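Local coordinates for protein D-alanyl-D-alanine carboxypeptidase (Mycobacterium tuberculosis H37Rv, PDB 4RYE) that shows D,D-carboxypeptidase activity on synthetic pentapeptides and probably cleaves the D-Ala-D-Ala end of peptidoglycan stem peptides, as a serine-type enzyme of the peptidase S11 family, at residues Ala222-Gly226 / Gly227-Val231; Pro244-Trp247 / Asp248-Ala251; Thr252-Asp255 / Trp256-Leu260. One frame throughout, in Å; residues are numbered along the deposited sequence.

Overall arrangement
All three contacts are local and lie in the part of the fold where helix 246-259 packs on the central antiparallel sheet. Interaction 1 is the tip of the hairpin of strands 218-225 and 228-237, held by backbone bonds, with alanines and aliphatic side chains buried at its inner end and arginines and glycines at its outer end. Interactions 2 and 3 share the helix. At 244-251 polar side chains cap its start at the surface, while Tyr246, Gln249 and Ala250 are buried; at 252-260 its last turns set buried Phe254 and Trp256, and the partly exposed Phe258, against the sheet. Interactions 1 and 3 touch, whereas interaction 2 stays about 7 Å from interaction 1 at the nearest atoms.

Interaction 1 of 3, residues Ala222-Gly226 / Gly227-Val231; sequences AAARG and GRRLV
Gly227 and Gly226 form the corner of a type I' beta turn from Arg225 to Arg228, and Leu230 pairs with Ala223 deeper in the same antiparallel hairpin. Both glycines have positive phi, 62° at Gly226 and 93° at Gly227, the backbone shape of a type I' turn and one that glycine readily takes. Arg225 and Arg228 close the turn as a hydrogen-bonded pair: Arg225 N reaches Arg228 O over 3.0 Å, and Arg228 N returns to Arg225 O over 3.1 Å, coming from above the carbonyl plane.

Two residues further along, Leu230 N gives a 2.8 Å bond to Ala223 O. The return bond from Ala223 N to Leu230 O measures 3.0 Å. The Leu230 oxygen also lies 3.1 Å from Ala222 CA, a CA-H...O contact next to the non-hydrogen-bonded pair of Ala222 and Val231.

Side chains of Ala223, Arg225, Arg228 and Leu230 share one face of the sheet, where Ala223 and Leu230 meet Phe258 of helix 246-259. On the other face Ala222 and Val231 pack on Phe162 of helix 155-166, and Ala224 CB rests 3.8 Å from Arg229 CG. The Arg229 chain then bends at chi3 (-68°), and its guanidinium leads away to a salt bridge with Asp29. Arg228 instead runs extended, with CG anti to the backbone N, to a salt bridge with Asp27. Arg225 NE bonds Pro202 O, and its guanidinium makes a cation-pi contact with Tyr201, the ion pair to Asp255 being long and weak.

Backbone bonds therefore set the register of the hairpin, its apolar side chains pack on a helix at each face, and its three arginines find their polar partners outside it.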
ATOM      1  N   ALA A 222       3.980  -1.976   7.664  1.00 12.39           N
ATOM      2  CA  ALA A 222       3.915  -2.521   9.015  1.00 13.42           C
ATOM      3  C   ALA A 222       5.238  -3.136   9.452  1.00 17.43           C
ATOM      4  O   ALA A 222       6.053  -3.522   8.621  1.00 16.04           O
ATOM      5  CB  ALA A 222       2.801  -3.541   9.115  1.00 15.24           C
ATOM      6  N   ALA A 223       5.432  -3.217  10.768  1.00 15.25           N
ATOM      7  CA  ALA A 223       6.626  -3.818  11.351  1.00 18.33           C
ATOM      8  C   ALA A 223       6.260  -4.483  12.670  1.00 19.49           C
ATOM      9  O   ALA A 223       5.236  -4.160  13.264  1.00 18.77           O
ATOM     10  CB  ALA A 223       7.701  -2.761  11.575  1.00 13.12           C
ATOM     11  N   ALA A 224       7.101  -5.411  13.117  1.00 16.68           N
ATOM     12  CA  ALA A 224       6.913  -6.087  14.401  1.00 16.73           C
ATOM     13  C   ALA A 224       8.228  -6.052  15.160  1.00 22.00           C
ATOM     14  O   ALA A 224       9.266  -6.410  14.603  1.00 14.54           O
ATOM     15  CB  ALA A 224       6.503  -7.535  14.187  1.00 14.00           C
ATOM     16  N   ARG A 225       8.177  -5.636  16.423  1.00 15.57           N
ATOM     17  CA  ARG A 225       9.333  -5.685  17.312  1.00 17.92           C
ATOM     18  C   ARG A 225       8.872  -5.864  18.749  1.00 23.01           C
ATOM     19  O   ARG A 225       7.897  -5.227  19.174  1.00 18.41           O
ATOM     20  CB  ARG A 225      10.157  -4.390  17.219  1.00 16.42           C
ATOM     21  CG  ARG A 225      11.016  -4.255  15.980  1.00 17.18           C
ATOM     22  CD  ARG A 225      12.038  -3.141  16.133  1.00 21.63           C
ATOM     23  NE  ARG A 225      12.864  -3.027  14.932  1.00 26.71           N
ATOM     24  CZ  ARG A 225      13.864  -2.168  14.790  1.00 22.61           C
ATOM     25  NH1 ARG A 225      14.169  -1.338  15.774  1.00 25.83           N
ATOM     26  NH2 ARG A 225      14.555  -2.144  13.658  1.00 21.63           N
ATOM     27  N   GLY A 226       9.577  -6.710  19.495  1.00 23.29           N
ATOM     28  CA  GLY A 226       9.365  -6.819  20.930  1.00 23.22           C
ATOM     29  C   GLY A 226       7.970  -7.287  21.281  1.00 18.03           C
ATOM     30  O   GLY A 226       7.466  -7.009  22.355  1.00 22.94           O
ATOM     31  N   GLY A 227       7.339  -8.005  20.367  1.00 17.71           N
ATOM     32  CA  GLY A 227       6.040  -8.591  20.650  1.00 31.11           C
ATOM     33  C   GLY A 227       4.862  -7.732  20.228  1.00 29.87           C
ATOM     34  O   GLY A 227       3.714  -8.169  20.315  1.00 31.81           O
ATOM     35  N   ARG A 228       5.142  -6.513  19.774  1.00 23.28           N
ATOM     36  CA  ARG A 228       4.088  -5.609  19.305  1.00 19.66           C
ATOM     37  C   ARG A 228       4.188  -5.435  17.789  1.00 17.53           C
ATOM     38  O   ARG A 228       5.270  -5.491  17.227  1.00 15.11           O
ATOM     39  CB  ARG A 228       4.212  -4.251  20.000  1.00 23.26           C
ATOM     40  CG  ARG A 228       3.095  -3.277  19.686  1.00 25.59           C
ATOM     41  CD  ARG A 228       3.158  -2.006  20.548  1.00 25.51           C
ATOM     42  NE  ARG A 228       1.818  -1.435  20.654  1.00 24.37           N
ATOM     43  CZ  ARG A 228       1.499  -0.331  21.324  1.00 24.89           C
ATOM     44  NH1 ARG A 228       2.428   0.377  21.944  1.00 24.13           N
ATOM     45  NH2 ARG A 228       0.236   0.073  21.353  1.00 25.11           N
ATOM     46  N   ARG A 229       3.058  -5.240  17.122  1.00 16.49           N
ATOM     47  CA  ARG A 229       3.077  -5.028  15.685  1.00 14.95           C
ATOM     48  C   ARG A 229       2.414  -3.693  15.365  1.00 15.14           C
ATOM     49  O   ARG A 229       1.313  -3.404  15.837  1.00 16.09           O
ATOM     50  CB  ARG A 229       2.390  -6.205  14.984  1.00 16.83           C
ATOM     51  CG  ARG A 229       2.952  -7.565  15.441  1.00 18.78           C
ATOM     52  CD  ARG A 229       2.585  -8.706  14.502  1.00 21.86           C
ATOM     53  NE  ARG A 229       1.157  -9.009  14.533  1.00 26.76           N
ATOM     54  CZ  ARG A 229       0.588  -9.970  13.810  1.00 33.25           C
ATOM     55  NH1 ARG A 229       1.327 -10.711  12.999  1.00 28.42           N
ATOM     56  NH2 ARG A 229      -0.715 -10.189  13.890  1.00 31.49           N
ATOM     57  N   LEU A 230       3.096  -2.877  14.569  1.00 14.02           N
ATOM     58  CA  LEU A 230       2.620  -1.533  14.280  1.00 12.34           C
ATOM     59  C   LEU A 230       2.338  -1.375  12.804  1.00 18.58           C
ATOM     60  O   LEU A 230       2.938  -2.047  11.971  1.00 16.68           O
ATOM     61  CB  LEU A 230       3.650  -0.479  14.705  1.00 11.93           C
ATOM     62  CG  LEU A 230       4.006  -0.372  16.200  1.00 15.47           C
ATOM     63  CD1 LEU A 230       5.048   0.722  16.437  1.00 21.25           C
ATOM     64  CD2 LEU A 230       2.763  -0.121  17.065  1.00 14.05           C
ATOM     65  N   VAL A 231       1.439  -0.454  12.489  1.00 13.98           N
ATOM     66  CA  VAL A 231       1.153  -0.134  11.111  1.00 12.60           C
ATOM     67  C   VAL A 231       1.163   1.387  10.988  1.00 15.80           C
ATOM     68  O   VAL A 231       0.656   2.096  11.864  1.00 17.42           O
ATOM     69  CB  VAL A 231      -0.182  -0.766  10.656  1.00 11.35           C
ATOM     70  CG1 VAL A 231      -1.334  -0.322  11.548  1.00 14.85           C
ATOM     71  CG2 VAL A 231      -0.475  -0.441   9.195  1.00 13.94           C
TER

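Interaction 2 of 3, residues Pro244-Trp247 / Asp248-Ala251; sequences PTYW and DQAA
A capping box opens helix 246-259, with Thr245 as the N-cap and Asp248 three residues on. Thr245 OG1 accepts from Asp248 N at 3.1 Å; a chi1 of 65° places the hydroxyl between the backbone N and the carbonyl carbon, where it faces into the first turn. In return Thr245 N points almost straight at Asp248 OD2, also at 3.1 Å and with an N-H...O angle of 177°. The donor meets the anti side of the carboxylate, 30° out of its plane. The two side chains thus cross, each occupied with the other's backbone, as the reciprocal bonds of this motif require. The negative carboxylate at the helix start probably also interacts favourably with the helix dipole.

Beside the box, Pro244 CB lies 4.0 Å from Asp248 CB. The regular helix bonds follow, Gln249 N to Thr245 O at 3.1 Å and Ala250 N to Tyr246 O at 3.0 Å. Tyr246 and Ala250 turn to the sheet and pack on Met234, while extended Gln249 carries its OE1 to the backbone N of Ala20. Trp247 rests on Phe219, and the side chain of Trp247 is about 10 Å from that of Ser102, an active-site residue by similarity.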
ATOM      1  N   PRO A 244      15.115  14.395   5.906  1.00 37.41           N
ATOM      2  CA  PRO A 244      14.831  12.959   6.020  1.00 31.35           C
ATOM      3  C   PRO A 244      14.099  12.466   4.778  1.00 30.65           C
ATOM      4  O   PRO A 244      13.291  13.212   4.221  1.00 31.34           O
ATOM      5  CB  PRO A 244      13.899  12.877   7.233  1.00 31.22           C
ATOM      6  CG  PRO A 244      14.147  14.151   8.008  1.00 33.69           C
ATOM      7  CD  PRO A 244      14.470  15.185   6.970  1.00 36.62           C
ATOM      8  N   THR A 245      14.391  11.240   4.347  1.00 29.21           N
ATOM      9  CA  THR A 245      13.670  10.609   3.245  1.00 29.37           C
ATOM     10  C   THR A 245      12.432   9.932   3.791  1.00 23.61           C
ATOM     11  O   THR A 245      12.225   9.888   5.004  1.00 21.98           O
ATOM     12  CB  THR A 245      14.520   9.522   2.573  1.00 31.78           C
ATOM     13  OG1 THR A 245      14.758   8.466   3.515  1.00 33.21           O
ATOM     14  CG2 THR A 245      15.846  10.092   2.093  1.00 34.78           C
ATOM     15  N   TYR A 246      11.604   9.377   2.912  1.00 22.57           N
ATOM     16  CA  TYR A 246      10.435   8.667   3.391  1.00 24.17           C
ATOM     17  C   TYR A 246      10.859   7.423   4.169  1.00 28.95           C
ATOM     18  O   TYR A 246      10.188   7.029   5.123  1.00 25.03           O
ATOM     19  CB  TYR A 246       9.478   8.321   2.238  1.00 24.51           C
ATOM     20  CG  TYR A 246       8.166   9.087   2.289  1.00 22.59           C
ATOM     21  CD1 TYR A 246       8.143  10.451   2.573  1.00 28.28           C
ATOM     22  CD2 TYR A 246       6.955   8.452   2.042  1.00 21.49           C
ATOM     23  CE1 TYR A 246       6.943  11.158   2.621  1.00 22.83           C
ATOM     24  CE2 TYR A 246       5.751   9.152   2.083  1.00 20.37           C
ATOM     25  CZ  TYR A 246       5.753  10.501   2.376  1.00 24.37           C
ATOM     26  OH  TYR A 246       4.562  11.203   2.420  1.00 25.22           O
ATOM     27  N   TRP A 247      11.976   6.815   3.781  1.00 27.34           N
ATOM     28  CA  TRP A 247      12.441   5.617   4.481  1.00 23.50           C
ATOM     29  C   TRP A 247      12.894   5.979   5.888  1.00 23.19           C
ATOM     30  O   TRP A 247      12.675   5.211   6.834  1.00 23.24           O
ATOM     31  CB  TRP A 247      13.587   4.914   3.732  1.00 26.98           C
ATOM     32  CG  TRP A 247      13.273   4.505   2.308  1.00 30.55           C
ATOM     33  CD1 TRP A 247      13.984   4.835   1.189  1.00 32.63           C
ATOM     34  CD2 TRP A 247      12.172   3.693   1.859  1.00 31.37           C
ATOM     35  NE1 TRP A 247      13.395   4.284   0.074  1.00 37.14           N
ATOM     36  CE2 TRP A 247      12.283   3.578   0.457  1.00 35.60           C
ATOM     37  CE3 TRP A 247      11.106   3.056   2.503  1.00 30.80           C
ATOM     38  CZ2 TRP A 247      11.370   2.848  -0.310  1.00 38.71           C
ATOM     39  CZ3 TRP A 247      10.197   2.331   1.737  1.00 34.90           C
ATOM     40  CH2 TRP A 247      10.340   2.232   0.348  1.00 32.37           C
ATOM     41  N   ASP A 248      13.535   7.144   6.008  1.00 20.19           N
ATOM     42  CA  ASP A 248      13.997   7.670   7.289  1.00 26.31           C
ATOM     43  C   ASP A 248      12.825   7.907   8.238  1.00 26.38           C
ATOM     44  O   ASP A 248      12.842   7.455   9.388  1.00 26.30           O
ATOM     45  CB  ASP A 248      14.782   8.984   7.100  1.00 25.44           C
ATOM     46  CG  ASP A 248      16.167   8.770   6.503  1.00 32.72           C
ATOM     47  OD1 ASP A 248      16.759   7.691   6.715  1.00 40.61           O
ATOM     48  OD2 ASP A 248      16.670   9.696   5.828  1.00 30.20           O
ATOM     49  N   GLN A 249      11.807   8.615   7.755  1.00 24.07           N
ATOM     50  CA  GLN A 249      10.675   8.982   8.598  1.00 22.61           C
ATOM     51  C   GLN A 249       9.862   7.755   9.001  1.00 21.29           C
ATOM     52  O   GLN A 249       9.327   7.697  10.104  1.00 17.89           O
ATOM     53  CB  GLN A 249       9.790  10.037   7.914  1.00 23.96           C
ATOM     54  CG  GLN A 249       8.443  10.264   8.604  1.00 18.44           C
ATOM     55  CD  GLN A 249       7.728  11.523   8.119  1.00 25.99           C
ATOM     56  OE1 GLN A 249       7.715  11.832   6.925  1.00 25.35           O
ATOM     57  NE2 GLN A 249       7.142  12.263   9.052  1.00 28.20           N
ATOM     58  N   ALA A 250       9.770   6.772   8.111  1.00 20.44           N
ATOM     59  CA  ALA A 250       9.060   5.542   8.441  1.00 22.73           C
ATOM     60  C   ALA A 250       9.777   4.830   9.576  1.00 19.00           C
ATOM     61  O   ALA A 250       9.145   4.352  10.509  1.00 20.27           O
ATOM     62  CB  ALA A 250       8.937   4.625   7.219  1.00 15.20           C
ATOM     63  N   ALA A 251      11.098   4.747   9.485  1.00 19.96           N
ATOM     64  CA  ALA A 251      11.872   4.080  10.521  1.00 21.79           C
ATOM     65  C   ALA A 251      11.771   4.882  11.824  1.00 24.23           C
ATOM     66  O   ALA A 251      11.697   4.318  12.913  1.00 20.35           O
ATOM     67  CB  ALA A 251      13.321   3.925  10.083  1.00 25.12           C
TER

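Interaction 3 of 3, residues Thr252-Asp255 / Trp256-Leu260; sequences TLFD and WGFAL
Phe254 O accepts from Phe258 N over 2.8 Å, and the ring of Phe258 is pressed close to the same oxygen. With CG anti to its own carbonyl carbon (chi1 -73°), Phe258 is directed back along the helix, and its CD2 comes within 3.0 Å of Phe254 O, a tight approach for carbon and oxygen. The oxygen stands oblique to the ring. Further out, Phe258 CE2 meets Phe254 CB at 4.0 Å, so the ring of one phenylalanine touches the other at its root. Both side chains are on the side of helix 246-259 that faces the sheet, packing on Ala223 and Leu230.

Trp256 departs on another side. Its N bonds Thr252 O at 2.9 Å, and its CB lies 3.3 Å from that same oxygen. CG is anti to the backbone N (chi1 179°), and Leu253 O lies at the edge of the indole, near its plane. The indole packs on Leu34 and Ala35 of strand 32-37, while NE1 is satisfied by Val13 O. Gly257 takes the next bond, N to Leu253 O at 2.9 Å.

Asp255 O accepts from Ala259 N at 3.0 Å, the least straight of these helix bonds at 140°, and Ala259 CB sits 3.4 Å from the same oxygen. The carboxylate of Asp255 turns to the hydroxyl of Tyr201 and, weakly, to Arg225 on the hairpin.

The chemistry therefore divides around the helix: four i-to-i+4 bonds link the turns, with weak bonds joining at the C-terminal end, phenylalanine rings and Leu253 pack on the sheet, and the N-H of the buried tryptophan is paired with a backbone carbonyl.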
ATOM      1  N   THR A 252      11.773   6.205  11.702  1.00 20.72           N
ATOM      2  CA  THR A 252      11.625   7.079  12.865  1.00 24.14           C
ATOM      3  C   THR A 252      10.272   6.871  13.564  1.00 18.55           C
ATOM      4  O   THR A 252      10.207   6.808  14.796  1.00 20.13           O
ATOM      5  CB  THR A 252      11.819   8.555  12.469  1.00 21.89           C
ATOM      6  OG1 THR A 252      13.210   8.790  12.232  1.00 26.70           O
ATOM      7  CG2 THR A 252      11.342   9.489  13.573  1.00 25.40           C
ATOM      8  N   LEU A 253       9.201   6.742  12.786  1.00 16.30           N
ATOM      9  CA  LEU A 253       7.867   6.518  13.357  1.00 15.80           C
ATOM     10  C   LEU A 253       7.728   5.151  14.011  1.00 16.21           C
ATOM     11  O   LEU A 253       7.176   5.041  15.105  1.00 18.19           O
ATOM     12  CB  LEU A 253       6.774   6.718  12.307  1.00 14.99           C
ATOM     13  CG  LEU A 253       6.499   8.182  11.964  1.00 22.17           C
ATOM     14  CD1 LEU A 253       5.483   8.275  10.843  1.00 21.48           C
ATOM     15  CD2 LEU A 253       6.015   8.946  13.207  1.00 22.82           C
ATOM     16  N   PHE A 254       8.243   4.116  13.351  1.00 18.44           N
ATOM     17  CA  PHE A 254       8.247   2.774  13.930  1.00 15.10           C
ATOM     18  C   PHE A 254       9.054   2.739  15.226  1.00 17.81           C
ATOM     19  O   PHE A 254       8.570   2.226  16.248  1.00 19.38           O
ATOM     20  CB  PHE A 254       8.803   1.749  12.921  1.00 14.21           C
ATOM     21  CG  PHE A 254       7.788   1.272  11.893  1.00 14.25           C
ATOM     22  CD1 PHE A 254       6.520   0.835  12.278  1.00 12.09           C
ATOM     23  CD2 PHE A 254       8.116   1.247  10.542  1.00 17.28           C
ATOM     24  CE1 PHE A 254       5.597   0.386  11.325  1.00 14.97           C
ATOM     25  CE2 PHE A 254       7.207   0.809   9.591  1.00 15.08           C
ATOM     26  CZ  PHE A 254       5.941   0.375   9.979  1.00 16.26           C
ATOM     27  N   ASP A 255      10.274   3.283  15.188  1.00 18.51           N
ATOM     28  CA  ASP A 255      11.128   3.354  16.375  1.00 21.58           C
ATOM     29  C   ASP A 255      10.404   4.070  17.519  1.00 20.43           C
ATOM     30  O   ASP A 255      10.414   3.611  18.665  1.00 20.91           O
ATOM     31  CB  ASP A 255      12.427   4.127  16.091  1.00 27.42           C
ATOM     32  CG  ASP A 255      13.491   3.288  15.385  1.00 29.22           C
ATOM     33  OD1 ASP A 255      13.302   2.067  15.210  1.00 26.33           O
ATOM     34  OD2 ASP A 255      14.538   3.867  15.017  1.00 28.26           O
ATOM     35  N   TRP A 256       9.809   5.216  17.208  1.00 16.23           N
ATOM     36  CA  TRP A 256       9.072   5.973  18.216  1.00 22.59           C
ATOM     37  C   TRP A 256       7.927   5.137  18.795  1.00 18.61           C
ATOM     38  O   TRP A 256       7.714   5.120  20.008  1.00 19.01           O
ATOM     39  CB  TRP A 256       8.539   7.284  17.637  1.00 23.13           C
ATOM     40  CG  TRP A 256       7.751   8.089  18.643  1.00 24.52           C
ATOM     41  CD1 TRP A 256       8.230   9.043  19.500  1.00 25.68           C
ATOM     42  CD2 TRP A 256       6.345   7.987  18.899  1.00 22.93           C
ATOM     43  NE1 TRP A 256       7.205   9.539  20.266  1.00 23.51           N
ATOM     44  CE2 TRP A 256       6.040   8.903  19.920  1.00 20.30           C
ATOM     45  CE3 TRP A 256       5.318   7.204  18.366  1.00 21.99           C
ATOM     46  CZ2 TRP A 256       4.736   9.060  20.420  1.00 18.57           C
ATOM     47  CZ3 TRP A 256       4.029   7.364  18.862  1.00 21.56           C
ATOM     48  CH2 TRP A 256       3.753   8.280  19.873  1.00 17.50           C
ATOM     49  N   GLY A 257       7.206   4.439  17.925  1.00 17.92           N
ATOM     50  CA  GLY A 257       6.089   3.616  18.349  1.00 20.65           C
ATOM     51  C   GLY A 257       6.509   2.441  19.220  1.00 19.03           C
ATOM     52  O   GLY A 257       5.813   2.075  20.167  1.00 15.96           O
ATOM     53  N   PHE A 258       7.639   1.829  18.888  1.00 15.67           N
ATOM     54  CA  PHE A 258       8.101   0.661  19.633  1.00 18.17           C
ATOM     55  C   PHE A 258       8.652   1.061  20.987  1.00 22.17           C
ATOM     56  O   PHE A 258       8.650   0.267  21.930  1.00 21.46           O
ATOM     57  CB  PHE A 258       9.140  -0.137  18.818  1.00 15.02           C
ATOM     58  CG  PHE A 258       8.540  -0.904  17.676  1.00 19.66           C
ATOM     59  CD1 PHE A 258       7.442  -1.728  17.880  1.00 17.50           C
ATOM     60  CD2 PHE A 258       9.050  -0.781  16.385  1.00 20.56           C
ATOM     61  CE1 PHE A 258       6.876  -2.432  16.817  1.00 15.57           C
ATOM     62  CE2 PHE A 258       8.488  -1.475  15.325  1.00 19.75           C
ATOM     63  CZ  PHE A 258       7.393  -2.298  15.541  1.00 17.28           C
ATOM     64  N   ALA A 259       9.131   2.299  21.078  1.00 21.50           N
ATOM     65  CA  ALA A 259       9.690   2.798  22.318  1.00 21.50           C
ATOM     66  C   ALA A 259       8.594   3.320  23.253  1.00 23.32           C
ATOM     67  O   ALA A 259       8.820   3.481  24.452  1.00 23.18           O
ATOM     68  CB  ALA A 259      10.721   3.886  22.035  1.00 21.13           C
ATOM     69  N   LEU A 260       7.407   3.563  22.703  1.00 17.83           N
ATOM     70  CA  LEU A 260       6.298   4.137  23.471  1.00 20.58           C
ATOM     71  C   LEU A 260       5.801   3.179  24.554  1.00 20.07           C
ATOM     72  O   LEU A 260       5.663   1.982  24.322  1.00 21.95           O
ATOM     73  CB  LEU A 260       5.136   4.508  22.535  1.00 17.62           C
ATOM     74  CG  LEU A 260       3.952   5.276  23.134  1.00 18.41           C
ATOM     75  CD1 LEU A 260       4.379   6.671  23.612  1.00 19.61           C
ATOM     76  CD2 LEU A 260       2.807   5.372  22.112  1.00 20.53           C
TER